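Local atomic coordinates of 3-oxoacyl-[acyl-carrier-protein] synthase 3 (Micrococcus luteus NCTC 2665, PDB entry 4EWP), a protein that probably catalyses the first condensation of fatty acid synthesis, joining an acetyl group from acetyl-CoA to two carbons supplied by malonyl-ACP. Residues A298-I301 with A302-N306; A277-R280 with I281-E284; L314-H317 with R318-E322. All coordinates share one frame; numbering follows the deposited sequence.

Along the chain contact 2 (277-284) comes first, then contact 1 (298-306), then contact 3 (314-322), all in the C-terminal half of the thiolase-like fold. Contact 2 opens helix 279-288, which links strands 269-274 and 296-297 of one mixed sheet; contact 1 follows the second of these strands, and contact 3 lies on helix 311-322. Contact 1 sits in the middle, its centre about 10 Å from that of contact 2 and about 11 Å from that of contact 3, and it touches both. The other two, with centres about 18 Å apart, do not meet. N306, a predicted active-site residue, lies in the loop between helices 301-304 and 311-322 and so belongs to the contact that touches the other two.

Contact 1 of 3, residues A298-I301 with A302-N306; sequences ARDI and ADAGN
The carboxylate of D300 meets the methyl of A304, OD2 lying 3.6 Å from CB, while its oxygens make salt bridges beyond this turn, OD2 with R23 and OD1 with R318. D300 precedes and A304 ends the short helix 301-304, which in this thiolase-like fold leads from strand 296-297 to N306, a predicted active-site residue. D300 O takes two backbone hydrogen bonds, from D303 N at 3.0 Å and from A304 N, also at 3.0 Å, the latter meeting it closer to the carbonyl plane. R318 NH1 also pairs with OD2 of D303, and its positive charge probably eases the approach of the two aspartates, whose OD1 (D300) and OD2 (D303) are 5.1 Å apart. CG1 of I301 stands anti to the backbone nitrogen (chi1 -160°), which brings it against the G305 backbone, 3.7 Å from C of G305, with M279 and I50 also touching the side chain. Cutting I301 back to an alanine removes both branches, CG1 beside G305 and CG2 beside M279, and is likely to leave a gap between that backbone and the methionine. G305 leaves the helix with positive phi (72°), and its N still donates to I301 O at 2.8 Å, from above the carbonyl plane.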
# COMPACT_ATOMS: atom_id res chain seq x y z
N ALA A 298 23.82 -10.82 -8.69
CA ALA A 298 22.63 -11.68 -8.72
C ALA A 298 22.07 -11.85 -10.14
O ALA A 298 21.79 -10.86 -10.82
CB ALA A 298 21.55 -11.12 -7.80
N ARG A 299 21.89 -13.09 -10.57
CA ARG A 299 21.28 -13.35 -11.88
C ARG A 299 20.20 -14.43 -11.80
O ARG A 299 19.98 -15.18 -12.74
CB ARG A 299 22.34 -13.77 -12.91
CG ARG A 299 23.44 -12.75 -13.13
CD ARG A 299 24.38 -13.15 -14.26
NE ARG A 299 25.64 -12.43 -14.12
CZ ARG A 299 25.88 -11.27 -14.70
NH1 ARG A 299 24.97 -10.76 -15.49
NH2 ARG A 299 27.03 -10.65 -14.52
N ASP A 300 19.54 -14.50 -10.65
CA ASP A 300 18.44 -15.44 -10.44
C ASP A 300 17.43 -15.47 -11.61
O ASP A 300 16.78 -16.50 -11.85
CB ASP A 300 17.71 -15.09 -9.14
CG ASP A 300 16.85 -16.22 -8.63
OD1 ASP A 300 17.18 -17.40 -8.90
OD2 ASP A 300 15.85 -15.94 -7.95
N ILE A 301 17.27 -14.35 -12.31
CA ILE A 301 16.28 -14.24 -13.39
C ILE A 301 16.29 -15.41 -14.40
O ILE A 301 15.25 -15.76 -14.95
CB ILE A 301 16.43 -12.91 -14.16
CG1 ILE A 301 15.14 -12.58 -14.92
CG2 ILE A 301 17.61 -12.97 -15.12
CD1 ILE A 301 15.31 -11.49 -15.94
N ALA A 302 17.47 -16.00 -14.64
CA ALA A 302 17.58 -17.08 -15.62
C ALA A 302 16.68 -18.28 -15.32
O ALA A 302 16.17 -18.93 -16.24
CB ALA A 302 19.03 -17.55 -15.75
N ASP A 303 16.48 -18.57 -14.04
CA ASP A 303 15.68 -19.73 -13.62
C ASP A 303 14.35 -19.33 -12.99
O ASP A 303 13.42 -20.13 -12.98
CB ASP A 303 16.46 -20.59 -12.63
CG ASP A 303 17.83 -20.96 -13.13
OD1 ASP A 303 17.91 -21.81 -14.04
OD2 ASP A 303 18.83 -20.40 -12.63
N ALA A 304 14.27 -18.11 -12.47
CA ALA A 304 13.07 -17.68 -11.76
C ALA A 304 12.17 -16.80 -12.62
O ALA A 304 10.98 -16.66 -12.33
CB ALA A 304 13.45 -16.95 -10.49
N GLY A 305 12.75 -16.21 -13.66
CA GLY A 305 12.06 -15.16 -14.40
C GLY A 305 12.00 -13.89 -13.56
O GLY A 305 12.61 -13.82 -12.50
N ASN A 306 11.27 -12.89 -14.05
CA ASN A 306 11.12 -11.62 -13.35
C ASN A 306 9.93 -11.69 -12.39
O ASN A 306 8.77 -11.74 -12.82
CB ASN A 306 10.93 -10.51 -14.40
CG ASN A 306 10.65 -9.13 -13.79
OD1 ASN A 306 10.25 -9.00 -12.64
ND2 ASN A 306 10.86 -8.09 -14.60

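Contact 2 of 3, residues A277-R280 with I281-E284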
# COMPACT_ATOMS: atom_id res chain seq x y z
N ALA A 277 15.04 -7.65 -13.61
CA ALA A 277 14.14 -7.19 -14.66
C ALA A 277 14.41 -7.91 -15.98
O ALA A 277 13.49 -8.26 -16.73
CB ALA A 277 14.27 -5.68 -14.82
N ASN A 278 15.69 -8.15 -16.25
CA ASN A 278 16.12 -8.59 -17.56
C ASN A 278 17.63 -8.78 -17.55
O ASN A 278 18.37 -7.93 -17.06
CB ASN A 278 15.72 -7.51 -18.56
CG ASN A 278 16.09 -7.85 -19.96
OD1 ASN A 278 17.27 -7.90 -20.29
ND2 ASN A 278 15.10 -8.05 -20.80
N MET A 279 18.12 -9.92 -18.04
CA MET A 279 19.55 -10.19 -17.94
C MET A 279 20.35 -9.08 -18.62
O MET A 279 21.41 -8.67 -18.13
CB MET A 279 19.91 -11.53 -18.56
CG MET A 279 21.34 -11.95 -18.26
SD MET A 279 21.52 -12.42 -16.53
CE MET A 279 20.92 -14.11 -16.62
N ARG A 280 19.85 -8.62 -19.75
CA ARG A 280 20.47 -7.52 -20.48
C ARG A 280 20.56 -6.26 -19.61
O ARG A 280 21.60 -5.58 -19.57
CB ARG A 280 19.71 -7.27 -21.78
CG ARG A 280 20.14 -6.03 -22.53
CD ARG A 280 21.62 -6.09 -22.92
NE ARG A 280 22.03 -4.94 -23.73
CZ ARG A 280 22.97 -4.07 -23.37
NH1 ARG A 280 23.59 -4.21 -22.21
NH2 ARG A 280 23.29 -3.05 -24.16
N ILE A 281 19.48 -5.95 -18.90
CA ILE A 281 19.53 -4.82 -17.97
C ILE A 281 20.56 -5.06 -16.85
O ILE A 281 21.37 -4.17 -16.54
CB ILE A 281 18.16 -4.51 -17.36
CG1 ILE A 281 17.26 -3.84 -18.41
CG2 ILE A 281 18.33 -3.61 -16.14
CD1 ILE A 281 15.83 -3.62 -17.96
N ILE A 282 20.53 -6.24 -16.25
CA ILE A 282 21.47 -6.58 -15.18
C ILE A 282 22.92 -6.42 -15.63
O ILE A 282 23.72 -5.77 -14.94
CB ILE A 282 21.26 -8.02 -14.67
CG1 ILE A 282 19.86 -8.19 -14.08
CG2 ILE A 282 22.31 -8.37 -13.62
CD1 ILE A 282 19.57 -9.64 -13.67
N ASP A 283 23.28 -7.02 -16.77
CA ASP A 283 24.65 -6.92 -17.28
C ASP A 283 25.11 -5.47 -17.49
O ASP A 283 26.16 -5.07 -17.02
CB ASP A 283 24.81 -7.69 -18.59
CG ASP A 283 24.60 -9.17 -18.43
OD1 ASP A 283 24.57 -9.64 -17.28
OD2 ASP A 283 24.47 -9.87 -19.46
N GLU A 284 24.30 -4.70 -18.22
CA GLU A 284 24.67 -3.34 -18.59
C GLU A 284 24.79 -2.48 -17.34
O GLU A 284 25.68 -1.62 -17.23
CB GLU A 284 23.63 -2.77 -19.56
CG GLU A 284 24.09 -1.55 -20.33
CD GLU A 284 25.43 -1.76 -21.00
OE1 GLU A 284 25.55 -2.66 -21.86
OE2 GLU A 284 26.38 -1.02 -20.66
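OD1 of N278 is gripped by two backbone N-H groups: I281 N donates to it at 3.3 Å, tilted out of the amide plane, and R280 N comes to 2.7 Å in a bent, weak bond. The side chain reaches them because CG is anti to its own backbone nitrogen (chi1 -179°), turned beside the carbonyl carbon and over the first turn. ND2, at the other end of the amide, has a weak hydrogen bond to R47 O. N278 O receives I282 N at 2.9 Å, almost straight. CB of N278 and CB of A277 both pack on CD1 of I281, the second at 4.1 Å. This is an N-cap, in which an asparagine closes the first turn of helix 279-288, the crossover helix of a beta-alpha-beta unit running from strand 269-274 to strand 296-297. The capped end falls in the predicted ACP-binding region, whose last residue, R280, is probably the arginine needed for the weak association with ACP. R280 and, one turn on, E284 lie side by side and form a salt bridge, although the 2.5 Å between NH1 and OE1 is doubtfully short; NH2 adds a weak bond to the same oxygen. Both nitrogens thus go to OE1, and with the guanidinium and carboxylate planes 77° apart the groups are not joined in a flat two-oxygen pair. M279 lays CG 3.9 Å from OD2 of D283, whose OD1 is engaged by R299, and the flank of E284 rests on V248 and W249 of helix 240-262.

Contact 3 of 3, residues L314-H317 with R318-E322; sequences LAMH and RLLEE
CE1 of the H317 ring approaches OE2 of E321 at 3.7 Å, and in the neighbouring pair CG of M316 packs on CD1 of L320 at 4.1 Å. Both are i to i+4 pairs on helix 311-322, which in this thiolase-like fold packs against strands of both mixed sheets. The imidazole and the carboxylate cross at a slant, their planes turned 46° from one another. M316 and L320 run alongside each other and point the same way, M316 extended through its first two torsions before bending at the thioether. The pairs are held in register by the helical backbone: L320 N donates to M316 O at 3.0 Å and E321 N to H317 O at 3.2 Å, one turn apart in each case. Farther out, H317 is pressed against V19 and A21 of strand 13-22, L320 against V19, and on helix 62-76 R76 packs against both H317 and E321 while OE2 of E72 is hydrogen-bonded to NE2 of H317. From the other sheet, I273 of strand 269-274 meets both M316 and L319, and L319 also packs on A271. R318 stretches straight out from the helix, all its chain torsions near 180°, which carries NH1 to D300 and D303. One turn along, E322 OE2 accepts from R318 NE at 2.8 Å with an N-H...O angle of 176°, the oxygen lying in the guanidinium plane but met from above its own carboxylate plane.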
# COMPACT_ATOMS: atom_id res chain seq x y z
N LEU A 314 14.47 -12.80 -3.19
CA LEU A 314 14.68 -14.14 -3.75
C LEU A 314 16.13 -14.32 -4.21
O LEU A 314 16.76 -15.34 -3.94
CB LEU A 314 13.72 -14.43 -4.91
CG LEU A 314 12.29 -14.86 -4.59
CD1 LEU A 314 11.50 -15.07 -5.87
CD2 LEU A 314 12.28 -16.15 -3.75
N ALA A 315 16.66 -13.31 -4.90
CA ALA A 315 18.03 -13.37 -5.42
C ALA A 315 19.03 -13.32 -4.28
O ALA A 315 20.07 -13.98 -4.32
CB ALA A 315 18.28 -12.23 -6.39
N MET A 316 18.72 -12.53 -3.26
CA MET A 316 19.59 -12.43 -2.09
C MET A 316 19.67 -13.79 -1.41
O MET A 316 20.75 -14.25 -1.01
CB MET A 316 19.04 -11.41 -1.09
CG MET A 316 19.92 -11.22 0.12
SD MET A 316 19.10 -10.26 1.39
CE MET A 316 18.91 -8.69 0.55
N HIS A 317 18.50 -14.42 -1.28
CA HIS A 317 18.40 -15.74 -0.69
C HIS A 317 19.26 -16.75 -1.45
O HIS A 317 19.97 -17.55 -0.84
CB HIS A 317 16.94 -16.18 -0.65
CG HIS A 317 16.71 -17.51 0.02
ND1 HIS A 317 16.88 -18.71 -0.64
CD2 HIS A 317 16.27 -17.81 1.26
CE1 HIS A 317 16.58 -19.70 0.19
NE2 HIS A 317 16.20 -19.18 1.34
N ARG A 318 19.19 -16.71 -2.77
CA ARG A 318 19.99 -17.62 -3.58
C ARG A 318 21.48 -17.31 -3.47
O ARG A 318 22.30 -18.21 -3.43
CB ARG A 318 19.55 -17.59 -5.04
CG ARG A 318 20.38 -18.52 -5.93
CD ARG A 318 19.85 -18.52 -7.35
NE ARG A 318 20.61 -19.42 -8.22
CZ ARG A 318 20.31 -19.66 -9.49
NH1 ARG A 318 19.26 -19.07 -10.05
NH2 ARG A 318 21.05 -20.49 -10.21
N LEU A 319 21.82 -16.03 -3.41
CA LEU A 319 23.22 -15.64 -3.27
C LEU A 319 23.83 -16.24 -2.01
O LEU A 319 24.97 -16.73 -2.03
CB LEU A 319 23.33 -14.11 -3.22
CG LEU A 319 24.28 -13.51 -4.25
CD1 LEU A 319 24.06 -14.19 -5.59
CD2 LEU A 319 24.08 -12.01 -4.36
N LEU A 320 23.08 -16.20 -0.92
CA LEU A 320 23.59 -16.66 0.38
C LEU A 320 23.69 -18.17 0.46
O LEU A 320 24.61 -18.70 1.08
CB LEU A 320 22.73 -16.12 1.51
CG LEU A 320 22.96 -14.62 1.69
CD1 LEU A 320 21.83 -13.94 2.47
CD2 LEU A 320 24.33 -14.35 2.31
N GLU A 321 22.75 -18.88 -0.15
CA GLU A 321 22.87 -20.32 -0.19
C GLU A 321 24.11 -20.72 -0.98
O GLU A 321 24.91 -21.53 -0.51
CB GLU A 321 21.62 -20.97 -0.77
CG GLU A 321 20.58 -21.29 0.28
CD GLU A 321 19.58 -22.32 -0.21
OE1 GLU A 321 19.67 -22.71 -1.39
OE2 GLU A 321 18.71 -22.73 0.59
N GLU A 322 24.30 -20.13 -2.15
CA GLU A 322 25.41 -20.49 -3.02
C GLU A 322 26.78 -20.01 -2.50
O GLU A 322 27.81 -20.63 -2.79
CB GLU A 322 25.15 -20.02 -4.45
CG GLU A 322 24.08 -20.84 -5.17
CD GLU A 322 23.66 -20.25 -6.51
OE1 GLU A 322 24.25 -19.24 -6.96
OE2 GLU A 322 22.72 -20.80 -7.12